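PDB 5IZ5: cytosolic phospholipase A2 delta from Homo sapiens, which hydrolyses glycerophospholipids at the sn-2 position in a calcium-dependent manner, preferring linoleic acid there, its N-terminal C2 domain binding membranes with calcium. Local coordinates for residues L409-R413 / A588-F593. The protein carries 3 engineered substitutions. Residues are numbered along the deposited sequence; the frame is centred on the assembly and turned at random.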
loop_
_atom_site.group_PDB
_atom_site.type_symbol
_atom_site.label_atom_id
_atom_site.label_comp_id
_atom_site.label_asym_id
_atom_site.label_seq_id
_atom_site.Cartn_x
_atom_site.Cartn_y
_atom_site.Cartn_z
ATOM N N LEU B 409 -10.227 12.126 25.804
ATOM C CA LEU B 409 -10.439 10.685 25.807
ATOM C C LEU B 409 -11.872 10.326 25.396
ATOM O O LEU B 409 -12.087 9.396 24.606
ATOM C CB LEU B 409 -10.094 10.126 27.184
ATOM C CG LEU B 409 -8.597 10.204 27.542
ATOM C CD1 LEU B 409 -8.411 9.815 28.998
ATOM C CD2 LEU B 409 -7.705 9.348 26.651
ATOM N N ALA B 410 -12.837 11.091 25.898
ATOM C CA ALA B 410 -14.238 10.940 25.509
ATOM C C ALA B 410 -14.431 11.166 24.005
ATOM O O ALA B 410 -15.158 10.414 23.348
ATOM C CB ALA B 410 -15.110 11.903 26.294
ATOM N N SER B 411 -13.769 12.187 23.464
ATOM C CA SER B 411 -13.824 12.473 22.026
ATOM C C SER B 411 -13.275 11.319 21.207
ATOM O O SER B 411 -13.831 11.000 20.157
ATOM C CB SER B 411 -13.050 13.747 21.680
ATOM O OG SER B 411 -13.564 14.837 22.411
ATOM N N TYR B 412 -12.189 10.694 21.666
ATOM C CA TYR B 412 -11.650 9.548 20.944
ATOM C C TYR B 412 -12.697 8.449 20.874
ATOM O O TYR B 412 -12.962 7.877 19.807
ATOM C CB TYR B 412 -10.387 8.955 21.601
ATOM C CG TYR B 412 -9.150 9.813 21.676
ATOM C CD1 TYR B 412 -9.005 10.970 20.907
ATOM C CD2 TYR B 412 -8.096 9.436 22.508
ATOM C CE1 TYR B 412 -7.857 11.733 20.987
ATOM C CE2 TYR B 412 -6.945 10.192 22.590
ATOM C CZ TYR B 412 -6.830 11.336 21.823
ATOM O OH TYR B 412 -5.696 12.098 21.903
ATOM N N ARG B 413 -13.280 8.148 22.028
ATOM C CA ARG B 413 -14.253 7.077 22.127
ATOM C C ARG B 413 -15.462 7.338 21.244
ATOM O O ARG B 413 -15.912 6.449 20.518
ATOM C CB ARG B 413 -14.698 6.900 23.580
ATOM C CG ARG B 413 -15.665 5.742 23.778
ATOM C CD ARG B 413 -15.124 4.465 23.176
ATOM N NE ARG B 413 -15.069 3.391 24.166
ATOM C CZ ARG B 413 -15.954 2.412 24.299
ATOM N NH1 ARG B 413 -17.010 2.325 23.514
ATOM N NH2 ARG B 413 -15.776 1.502 25.238
ATOM N N ALA B 588 -3.797 7.781 31.783
ATOM C CA ALA B 588 -5.216 7.990 31.520
ATOM C C ALA B 588 -5.581 7.354 30.177
ATOM O O ALA B 588 -6.646 6.761 30.034
ATOM C CB ALA B 588 -5.553 9.473 31.531
ATOM N N LEU B 589 -4.671 7.454 29.211
ATOM C CA LEU B 589 -4.882 6.896 27.880
ATOM C C LEU B 589 -5.039 5.382 27.963
ATOM O O LEU B 589 -5.977 4.817 27.403
ATOM C CB LEU B 589 -3.705 7.239 26.957
ATOM C CG LEU B 589 -3.919 7.389 25.446
ATOM C CD1 LEU B 589 -2.700 6.849 24.700
ATOM C CD2 LEU B 589 -5.186 6.737 24.914
ATOM N N ALA B 590 -4.106 4.734 28.659
ATOM C CA ALA B 590 -4.130 3.286 28.822
ATOM C C ALA B 590 -5.358 2.850 29.604
ATOM O O ALA B 590 -6.019 1.887 29.239
ATOM C CB ALA B 590 -2.864 2.806 29.519
ATOM N N GLN B 591 -5.676 3.576 30.663
ATOM C CA GLN B 591 -6.837 3.242 31.486
ATOM C C GLN B 591 -8.137 3.257 30.674
ATOM O O GLN B 591 -9.001 2.395 30.856
ATOM C CB GLN B 591 -6.908 4.186 32.686
ATOM C CG GLN B 591 -5.844 3.892 33.721
ATOM C CD GLN B 591 -6.154 4.490 35.078
ATOM O OE1 GLN B 591 -6.643 5.618 35.186
ATOM N NE2 GLN B 591 -5.864 3.732 36.128
ATOM N N ALA B 592 -8.257 4.212 29.758
ATOM C CA ALA B 592 -9.462 4.343 28.941
ATOM C C ALA B 592 -9.525 3.341 27.794
ATOM O O ALA B 592 -10.615 2.937 27.406
ATOM C CB ALA B 592 -9.574 5.755 28.386
ATOM N N PHE B 593 -8.364 2.951 27.257
ATOM C CA PHE B 593 -8.277 2.262 25.965
ATOM C C PHE B 593 -7.507 0.937 25.919
ATOM O O PHE B 593 -7.556 0.225 24.915
ATOM C CB PHE B 593 -7.712 3.265 24.960
ATOM C CG PHE B 593 -8.738 4.248 24.494
ATOM C CD1 PHE B 593 -9.700 3.882 23.555
ATOM C CD2 PHE B 593 -8.784 5.515 25.033
ATOM C CE1 PHE B 593 -10.664 4.784 23.148
ATOM C CE2 PHE B 593 -9.742 6.424 24.623
ATOM C CZ PHE B 593 -10.685 6.056 23.685
#
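Two helical segments, 409-413 from the long helix 406-422 and the short helix 588-593, run in roughly the same direction, their axes inclined by 35° and 10.9 Å apart at closest approach. The spacing is bridged by side chains, and the contact is apolar, burying 284 Å² in all. Leu409 is the knob: it sits among Ala588, Leu589, Ala592 and Phe593, with CD1 3.8 Å from Ala588 CB and 4.3 Å from Ala592 CB, while its CD2 lies 4.0 Å from Leu589 CD2 and 4.1 Å from Phe593 CE2. The small alanines let this side chain come close to the backbone, Leu409 CD1 reaching 3.7 Å from Ala588 O. One helical turn after Leu589, Phe593 starts off sideways but its ring extends across the gap. Phe593 CZ touches Tyr412 CB at 3.6 Å and Arg413 CB at 4.1 Å, and the ring edge meets the backbone, with CZ 3.7 Å from both Leu409 O and Arg413 N, two atoms already hydrogen-bonded to each other within the helix. The polar ends turn to other partners: Tyr412 OH hydrogen-bonds Ser438, and Arg413 forms a salt bridge with Glu417. Leu434 and Val435 of helix 428-441 and Trp543 of helix 534-543 continue the packing around Tyr412, Leu589 and Phe593. A single knob-into-hole contact between helices crossing at 35° thus joins sequence-distant parts of the PLA2c region, away from the catalytic serine, Ser365.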